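PDB 7A9J: Cfl, which is a coronafacic acid ligase of the ATP-dependent AMP-binding enzyme family, probably activating carboxylic acids as adenylates before coupling. Local coordinates for residues N211-K214 with V215-N218; T268-L271 with K272-P276; A280-P283 with S284-H287. The protein carries 1 engineered substitution. All coordinates share one frame; numbering follows the deposited sequence.

Interaction 1. Residues N211-K214 with V215-N218; sequences NLTK and VTIN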
ATOM      1  N   ASN A 211       7.346   9.256 -10.382  1.00 24.56           N
ATOM      2  CA  ASN A 211       6.556   9.858 -11.463  1.00 27.87           C
ATOM      3  C   ASN A 211       5.197   9.145 -11.633  1.00 26.94           C
ATOM      4  O   ASN A 211       4.173   9.828 -11.837  1.00 26.80           O
ATOM      5  CB  ASN A 211       7.314   9.817 -12.788  1.00 29.27           C
ATOM      6  CG  ASN A 211       8.434  10.865 -12.863  1.00 31.15           C
ATOM      7  OD1 ASN A 211       8.496  11.781 -12.055  1.00 34.16           O
ATOM      8  ND2 ASN A 211       9.319  10.714 -13.841  1.00 39.46           N
ATOM      9  N   LEU A 212       5.164   7.821 -11.480  1.00 28.19           N
ATOM     10  CA  LEU A 212       3.873   7.116 -11.448  1.00 27.38           C
ATOM     11  C   LEU A 212       3.059   7.594 -10.251  1.00 27.93           C
ATOM     12  O   LEU A 212       1.860   7.888 -10.367  1.00 27.00           O
ATOM     13  CB  LEU A 212       4.055   5.602 -11.338  1.00 25.88           C
ATOM     14  CG  LEU A 212       4.602   4.962 -12.623  1.00 29.08           C
ATOM     15  CD1 LEU A 212       5.165   3.581 -12.312  1.00 32.39           C
ATOM     16  CD2 LEU A 212       3.432   4.859 -13.690  1.00 29.85           C
ATOM     17  N   THR A 213       3.699   7.671  -9.086  1.00 25.19           N
ATOM     18  CA  THR A 213       2.952   7.998  -7.877  1.00 25.08           C
ATOM     19  C   THR A 213       2.400   9.424  -7.926  1.00 22.42           C
ATOM     20  O   THR A 213       1.305   9.680  -7.418  1.00 24.42           O
ATOM     21  CB  THR A 213       3.882   7.816  -6.646  1.00 26.30           C
ATOM     22  OG1 THR A 213       4.413   6.462  -6.728  1.00 26.30           O
ATOM     23  CG2 THR A 213       3.068   7.974  -5.369  1.00 24.74           C
ATOM     24  N   LYS A 214       3.182  10.364  -8.467  1.00 25.15           N
ATOM     25  CA  LYS A 214       2.729  11.759  -8.568  1.00 26.78           C
ATOM     26  C   LYS A 214       1.361  11.873  -9.216  1.00 28.99           C
ATOM     27  O   LYS A 214       0.535  12.661  -8.741  1.00 27.05           O
ATOM     28  CB  LYS A 214       3.709  12.615  -9.383  1.00 27.10           C
ATOM     29  CG  LYS A 214       4.910  13.028  -8.540  1.00 28.74           C
ATOM     30  CD  LYS A 214       6.006  13.678  -9.463  1.00 40.59           C
ATOM     31  CE  LYS A 214       5.572  14.853 -10.269  1.00 59.15           C
ATOM     32  NZ  LYS A 214       6.831  15.475 -10.892  1.00 53.74           N
ATOM     33  N   VAL A 215       1.094  11.056 -10.265  1.00 25.47           N
ATOM     34  CA  VAL A 215      -0.201  11.066 -10.999  1.00 26.63           C
ATOM     35  C   VAL A 215      -1.364  10.654 -10.098  1.00 26.17           C
ATOM     36  O   VAL A 215      -2.519  10.953 -10.408  1.00 29.49           O
ATOM     37  CB  VAL A 215      -0.121  10.113 -12.273  1.00 27.21           C
ATOM     38  CG1 VAL A 215      -1.448  10.109 -13.086  1.00 35.96           C
ATOM     39  CG2 VAL A 215       1.018  10.591 -13.138  1.00 39.10           C
ATOM     40  N   THR A 216      -1.091   9.934  -9.010  1.00 24.54           N
ATOM     41  CA  THR A 216      -2.132   9.455  -8.117  1.00 23.86           C
ATOM     42  C   THR A 216      -2.371  10.358  -6.918  1.00 24.46           C
ATOM     43  O   THR A 216      -3.304  10.080  -6.138  1.00 26.11           O
ATOM     44  CB  THR A 216      -1.831   8.036  -7.585  1.00 27.56           C
ATOM     45  OG1 THR A 216      -0.857   8.091  -6.551  1.00 26.01           O
ATOM     46  CG2 THR A 216      -1.356   7.083  -8.733  1.00 26.03           C
ATOM     47  N   ILE A 217      -1.646  11.476  -6.808  1.00 25.10           N
ATOM     48  CA  ILE A 217      -1.847  12.333  -5.640  1.00 28.08           C
ATOM     49  C   ILE A 217      -2.491  13.622  -6.125  1.00 30.37           C
ATOM     50  O   ILE A 217      -1.785  14.527  -6.618  1.00 30.05           O
ATOM     51  CB  ILE A 217      -0.536  12.655  -4.920  1.00 27.13           C
ATOM     52  CG1 ILE A 217       0.217  11.377  -4.556  1.00 26.18           C
ATOM     53  CG2 ILE A 217      -0.867  13.565  -3.643  1.00 26.64           C
ATOM     54  CD1 ILE A 217       1.533  11.649  -3.841  1.00 30.85           C
ATOM     55  N   ASN A 218      -3.797  13.742  -5.918  1.00 26.33           N
ATOM     56  CA  ASN A 218      -4.595  14.798  -6.550  1.00 26.48           C
ATOM     57  C   ASN A 218      -5.536  15.381  -5.507  1.00 26.54           C
ATOM     58  O   ASN A 218      -6.759  15.222  -5.577  1.00 29.33           O
ATOM     59  CB  ASN A 218      -5.348  14.249  -7.781  1.00 28.57           C
ATOM     60  CG  ASN A 218      -4.436  13.672  -8.785  1.00 34.16           C
ATOM     61  OD1 ASN A 218      -3.650  14.395  -9.396  1.00 31.51           O
ATOM     62  ND2 ASN A 218      -4.547  12.340  -9.028  1.00 28.69           N
TER
HETATM   63  O   HOH W   1      -1.423  14.458 -10.355  1.00 54.35           O

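Interaction 2. Residues T268-L271 with K272-P276; sequences TETL and KETQP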
ATOM      1  N   THR A 268      -9.818   9.003  14.132  1.00 43.47           N
ATOM      2  CA  THR A 268     -10.911   9.957  13.934  1.00 45.78           C
ATOM      3  C   THR A 268     -10.587  11.305  14.573  1.00 43.80           C
ATOM      4  O   THR A 268     -10.728  12.360  13.943  1.00 43.93           O
ATOM      5  CB  THR A 268     -12.224   9.399  14.503  1.00 49.95           C
ATOM      6  OG1 THR A 268     -12.537   8.186  13.803  1.00 46.29           O
ATOM      7  CG2 THR A 268     -13.349  10.396  14.288  1.00 49.02           C
ATOM      8  N   GLU A 269     -10.153  11.286  15.836  1.00 46.55           N
ATOM      9  CA  GLU A 269      -9.797  12.540  16.498  1.00 54.43           C
ATOM     10  C   GLU A 269      -8.569  13.176  15.858  1.00 43.80           C
ATOM     11  O   GLU A 269      -8.501  14.403  15.727  1.00 46.80           O
ATOM     12  CB  GLU A 269      -9.592  12.313  17.991  1.00 54.58           C
ATOM     13  CG  GLU A 269     -10.917  12.249  18.778  1.00 75.56           C
ATOM     14  CD  GLU A 269     -11.727  13.565  18.745  1.00 90.48           C
ATOM     15  OE1 GLU A 269     -11.151  14.641  18.448  1.00 87.52           O
ATOM     16  OE2 GLU A 269     -12.951  13.524  19.023  1.00101.39           O
ATOM     17  N   THR A 270      -7.579  12.367  15.476  1.00 37.16           N
ATOM     18  CA  THR A 270      -6.413  12.896  14.787  1.00 40.20           C
ATOM     19  C   THR A 270      -6.796  13.603  13.495  1.00 48.29           C
ATOM     20  O   THR A 270      -6.234  14.660  13.168  1.00 44.17           O
ATOM     21  CB  THR A 270      -5.441  11.746  14.522  1.00 37.59           C
ATOM     22  OG1 THR A 270      -5.014  11.245  15.813  1.00 40.70           O
ATOM     23  CG2 THR A 270      -4.237  12.220  13.665  1.00 38.22           C
ATOM     24  N   LEU A 271      -7.731  13.023  12.735  1.00 40.36           N
ATOM     25  CA  LEU A 271      -8.111  13.614  11.453  1.00 37.71           C
ATOM     26  C   LEU A 271      -8.895  14.905  11.653  1.00 41.38           C
ATOM     27  O   LEU A 271      -8.752  15.846  10.858  1.00 40.27           O
ATOM     28  CB  LEU A 271      -8.913  12.607  10.617  1.00 33.82           C
ATOM     29  CG  LEU A 271      -8.114  11.479   9.964  1.00 33.63           C
ATOM     30  CD1 LEU A 271      -9.027  10.570   9.171  1.00 34.30           C
ATOM     31  CD2 LEU A 271      -7.035  12.132   9.018  1.00 34.40           C
ATOM     32  N   LYS A 272      -9.739  14.966  12.683  1.00 44.38           N
ATOM     33  CA  LYS A 272     -10.402  16.235  12.995  1.00 45.92           C
ATOM     34  C   LYS A 272      -9.379  17.307  13.327  1.00 45.29           C
ATOM     35  O   LYS A 272      -9.558  18.479  12.981  1.00 53.45           O
ATOM     36  CB  LYS A 272     -11.390  16.069  14.150  1.00 52.97           C
ATOM     37  CG  LYS A 272     -12.622  15.240  13.786  1.00 52.27           C
ATOM     38  CD  LYS A 272     -13.554  15.116  15.001  1.00 63.94           C
ATOM     39  CE  LYS A 272     -14.865  14.418  14.644  1.00 80.43           C
ATOM     40  NZ  LYS A 272     -15.679  14.106  15.848  1.00 88.87           N
ATOM     41  N   GLU A 273      -8.291  16.929  13.983  1.00 44.01           N
ATOM     42  CA  GLU A 273      -7.338  17.964  14.371  1.00 50.75           C
ATOM     43  C   GLU A 273      -6.448  18.357  13.206  1.00 48.78           C
ATOM     44  O   GLU A 273      -6.128  19.534  13.029  1.00 51.81           O
ATOM     45  CB  GLU A 273      -6.467  17.499  15.528  1.00 47.39           C
ATOM     46  CG  GLU A 273      -5.393  18.499  15.886  1.00 69.99           C
ATOM     47  CD  GLU A 273      -4.637  18.106  17.138  1.00 98.98           C
ATOM     48  OE1 GLU A 273      -3.951  18.976  17.717  1.00104.51           O
ATOM     49  OE2 GLU A 273      -4.736  16.923  17.543  1.00104.03           O
ATOM     50  N   THR A 274      -6.016  17.382  12.402  1.00 41.70           N
ATOM     51  CA  THR A 274      -4.979  17.677  11.436  1.00 42.13           C
ATOM     52  C   THR A 274      -5.513  17.992  10.051  1.00 40.02           C
ATOM     53  O   THR A 274      -4.820  18.670   9.292  1.00 41.00           O
ATOM     54  CB  THR A 274      -4.008  16.507  11.318  1.00 36.68           C
ATOM     55  OG1 THR A 274      -4.749  15.335  10.937  1.00 37.50           O
ATOM     56  CG2 THR A 274      -3.257  16.271  12.617  1.00 41.71           C
ATOM     57  N   GLN A 275      -6.725  17.549   9.730  1.00 37.10           N
ATOM     58  CA  GLN A 275      -7.401  17.876   8.480  1.00 38.87           C
ATOM     59  C   GLN A 275      -6.546  17.785   7.216  1.00 41.23           C
ATOM     60  O   GLN A 275      -6.423  18.763   6.475  1.00 38.41           O
ATOM     61  CB  GLN A 275      -8.009  19.269   8.596  1.00 43.01           C
ATOM     62  CG  GLN A 275      -9.062  19.322   9.643  1.00 47.63           C
ATOM     63  CD  GLN A 275      -9.797  20.636   9.614  1.00 68.28           C
ATOM     64  OE1 GLN A 275      -9.231  21.668   9.949  1.00 65.02           O
ATOM     65  NE2 GLN A 275     -11.058  20.608   9.183  1.00 70.02           N
ATOM     66  N   PRO A 276      -5.959  16.624   6.935  1.00 34.66           N
ATOM     67  CA  PRO A 276      -5.183  16.486   5.710  1.00 31.68           C
ATOM     68  C   PRO A 276      -6.089  16.610   4.480  1.00 31.98           C
ATOM     69  O   PRO A 276      -7.305  16.388   4.534  1.00 35.17           O
ATOM     70  CB  PRO A 276      -4.586  15.080   5.824  1.00 31.46           C
ATOM     71  CG  PRO A 276      -5.576  14.337   6.692  1.00 32.30           C
ATOM     72  CD  PRO A 276      -6.068  15.344   7.674  1.00 31.67           C
TER

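Interaction 3. Residues A280-P283 with S284-H287; sequences AGTP and SNFH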
ATOM      1  N   ALA A 280      -3.835   8.410   1.991  1.00 28.76           N
ATOM      2  CA  ALA A 280      -3.662   7.052   1.484  1.00 28.07           C
ATOM      3  C   ALA A 280      -3.773   6.043   2.618  1.00 27.80           C
ATOM      4  O   ALA A 280      -3.400   6.308   3.756  1.00 28.79           O
ATOM      5  CB  ALA A 280      -2.295   6.912   0.780  1.00 25.33           C
ATOM      6  N   GLY A 281      -4.299   4.846   2.303  1.00 23.71           N
ATOM      7  CA  GLY A 281      -4.384   3.836   3.357  1.00 25.65           C
ATOM      8  C   GLY A 281      -4.722   2.494   2.726  1.00 26.68           C
ATOM      9  O   GLY A 281      -5.000   2.400   1.529  1.00 28.65           O
ATOM     10  N   THR A 282      -4.606   1.448   3.537  1.00 26.16           N
ATOM     11  CA  THR A 282      -5.198   0.142   3.114  1.00 32.81           C
ATOM     12  C   THR A 282      -6.709   0.185   3.138  1.00 34.94           C
ATOM     13  O   THR A 282      -7.323   1.031   3.779  1.00 32.32           O
ATOM     14  CB  THR A 282      -4.748  -0.974   4.042  1.00 31.49           C
ATOM     15  OG1 THR A 282      -5.353  -0.787   5.331  1.00 32.33           O
ATOM     16  CG2 THR A 282      -3.219  -1.025   4.101  1.00 36.38           C
ATOM     17  N   PRO A 283      -7.367  -0.798   2.494  1.00 35.37           N
ATOM     18  CA  PRO A 283      -8.816  -0.857   2.654  1.00 33.88           C
ATOM     19  C   PRO A 283      -9.204  -0.995   4.104  1.00 32.86           C
ATOM     20  O   PRO A 283     -10.228  -0.459   4.573  1.00 40.88           O
ATOM     21  CB  PRO A 283      -9.201  -2.119   1.840  1.00 36.32           C
ATOM     22  CG  PRO A 283      -8.234  -2.097   0.706  1.00 30.66           C
ATOM     23  CD  PRO A 283      -6.879  -1.562   1.345  1.00 34.09           C
ATOM     24  N   SER A 284      -8.413  -1.761   4.840  1.00 34.03           N
ATOM     25  CA  SER A 284      -8.674  -1.909   6.256  1.00 35.53           C
ATOM     26  C   SER A 284      -8.660  -0.567   6.984  1.00 39.09           C
ATOM     27  O   SER A 284      -9.455  -0.365   7.914  1.00 39.20           O
ATOM     28  CB  SER A 284      -7.637  -2.843   6.871  1.00 46.66           C
ATOM     29  OG  SER A 284      -7.851  -2.911   8.265  1.00 59.06           O
ATOM     30  N   ASN A 285      -7.697   0.305   6.652  1.00 38.21           N
ATOM     31  CA  ASN A 285      -7.646   1.640   7.266  1.00 38.76           C
ATOM     32  C   ASN A 285      -8.985   2.340   7.110  1.00 36.01           C
ATOM     33  O   ASN A 285      -9.538   2.873   8.072  1.00 35.32           O
ATOM     34  CB  ASN A 285      -6.560   2.516   6.618  1.00 36.67           C
ATOM     35  CG  ASN A 285      -5.159   2.228   7.119  1.00 34.89           C
ATOM     36  OD1 ASN A 285      -4.249   2.010   6.330  1.00 35.32           O
ATOM     37  ND2 ASN A 285      -4.966   2.248   8.442  1.00 38.32           N
ATOM     38  N   PHE A 286      -9.527   2.344   5.882  1.00 32.79           N
ATOM     39  CA  PHE A 286     -10.738   3.113   5.661  1.00 34.65           C
ATOM     40  C   PHE A 286     -11.969   2.454   6.260  1.00 40.31           C
ATOM     41  O   PHE A 286     -12.883   3.149   6.723  1.00 41.29           O
ATOM     42  CB  PHE A 286     -10.892   3.347   4.165  1.00 37.25           C
ATOM     43  CG  PHE A 286      -9.856   4.287   3.644  1.00 30.35           C
ATOM     44  CD1 PHE A 286      -9.862   5.608   4.052  1.00 33.93           C
ATOM     45  CD2 PHE A 286      -8.833   3.837   2.823  1.00 30.57           C
ATOM     46  CE1 PHE A 286      -8.908   6.495   3.597  1.00 31.13           C
ATOM     47  CE2 PHE A 286      -7.856   4.713   2.359  1.00 31.62           C
ATOM     48  CZ  PHE A 286      -7.888   6.064   2.736  1.00 30.55           C
ATOM     49  N   HIS A 287     -12.010   1.127   6.269  1.00 38.33           N
ATOM     50  CA  HIS A 287     -13.086   0.416   6.966  1.00 47.34           C
ATOM     51  C   HIS A 287     -13.144   0.822   8.431  1.00 47.22           C
ATOM     52  O   HIS A 287     -14.231   1.030   8.992  1.00 46.10           O
ATOM     53  CB  HIS A 287     -12.866  -1.090   6.846  1.00 45.47           C
ATOM     54  CG  HIS A 287     -13.501  -1.702   5.636  1.00 60.31           C
ATOM     55  ND1 HIS A 287     -12.775  -2.387   4.680  1.00 67.53           N
ATOM     56  CD2 HIS A 287     -14.789  -1.723   5.213  1.00 62.57           C
ATOM     57  CE1 HIS A 287     -13.586  -2.788   3.713  1.00 54.95           C
ATOM     58  NE2 HIS A 287     -14.813  -2.403   4.013  1.00 63.48           N
TER

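Interaction 1. Residues N211-K214 with V215-N218
Thr216 turns back onto Thr213 and takes its carbonyl oxygen twice. OG1 donates to Thr213 O over 2.8 Å, in the carbonyl plane and on a lone pair, while Thr216 N reaches the same Thr213 O at 2.9 Å from well above that plane. The hydroxyl gets there because chi1 of 78° sets OG1 between the backbone N and the carbonyl carbon, leaving CG2 to lie 3.7 Å from Leu212 O. Ile217 N donates to Lys214 O at 3.1 Å, closing a type I turn from Lys214 to Ile217, and Ile217 CG1 comes within 3.5 Å of Thr213 O. Beyond the turn, Asn218 ND2 bonds to Val215 O over 2.8 Å and also to Tyr345 OH. Lys252 NZ takes both Lys214 O and Ile217 O, and Thr213 OG1 is bonded to Ala209 O. Thr213 also packs on Leu244 and Pro342 of the ligand pocket, and the Thr216 side chain lies about 6 Å from the bound indene carboxylic acid. Carbonyls at the end of helix 203-214, which would lack helical N-H donors, are thus met by turn amides, a hydroxyl and a lysine whose charge probably suits the negative end of the helix dipole.

Interaction 2. Residues T268-L271 with K272-P276
The flat carbonyl group of Thr270 takes two good bonds from Thr274: Thr274 N approaches near its plane and Thr274 OG1 from above it, each 2.8 Å from Thr270 O, while Glu273 N adds a weak third. This is the C-terminal end of helix 267-274, in the AMP-binding region of the family, where Gln275 leaves the helix with a positive phi of 45° and the chain turns into Pro276. A chi1 of 58° sets Thr274 OG1 between its backbone N and carbonyl carbon, facing Thr270 O, and Thr274 CG2 also rests 3.4 Å from Thr270 O. The carboxylate of Glu269 has Lys272 nearby, but OE2 of Glu269 to NZ of Lys272 is 4.2 Å, too long for a salt bridge, so any attraction is probably weak. Lys272 runs out fully extended, its CG passing 3.5 Å from Thr268 O, and its NZ makes a weak hydrogen bond to Asn296 OD1. Past the helix end, Leu271 CD2 touches CG and CD of Pro276, at 3.5 Å from Pro276 CG, the two side chains crossing at about a right angle. On the buried side, Leu271 packs on Ile289 of helix 283-294 and, together with Pro276, on Leu232 of strand 230-233. Thr268 OG1 is bonded to Asn292 ND2, and Thr270 OG1 to the carbonyl oxygens of Asp263 and Asn266. The last helical bond runs from Gln275 N to Leu271 O, 2.9 Å long and tilted from the carbonyl plane.

Interaction 3. Residues A280-P283 with S284-H287
Two torsions bring Thr282 and Asn285 together: chi1 of 69° places Thr282 OG1 over the start of helix 283-294, and chi1 of -80° in Asn285 swings CG away from its own carbonyl and back toward the cap. The result is a capping box. Thr282 OG1 accepts from Asn285 N at 2.9 Å, and in return Asn285 OD1 accepts from Thr282 N, also at 2.9 Å, in its carbonyl plane and on a lone pair. A longer, weak bond from Thr282 OG1 to Asn285 OD1 (3.2 Å) ties the two side chains directly, so OD1 holds two donors of one residue and the amide is unlikely to flip. The first helical turn follows at once: His287 N donates to Pro283 O over 2.9 Å, nearly in line with the C=O bond, whereas Phe286 N to Thr282 O is weak. The Phe286 ring reaches back toward the strand end, bringing CD2 to 3.3 Å from Thr282 O and CE2 to 3.6 Å from Gly281 N. The cap lies at the strand-to-helix junction of a beta-alpha-beta unit, in which strand 278-281 leads through helix 283-294 to strand 306-311. Ala280 touches Trp241, which with Gly310 belongs to the ligand pocket. Backbone hydrogen bonds join Ala280 to Leu232 of strand 230-233 and to Leu234 just after it, and Gly281 to Val308 and Gly310. Phe286 packs on Cys307 and Ala309 of strand 306-311 and meets Phe322 of helix 316-326 edge-to-face.

How the interactions relate
All three contacts are local ones at helix ends. Interactions 1 and 2 finish helices 203-214 and 267-274, each with a threonine hydroxyl returned to a carbonyl, three residues back in the first and four in the second; interaction 3 begins helix 283-294, where a threonine hydroxyl accepts from a backbone N-H as the helix cap. Interactions 2 and 3 lie in succession along the chain, helix 267-274 leading into strand 278-281, with centres 15 Å apart. Interaction 3 is nearest the chain centre, interaction 2 farthest out and partly charged. The side chains of Thr216 and Thr282, in interactions 1 and 3, each lie about 6 Å from the bound indene carboxylic acid.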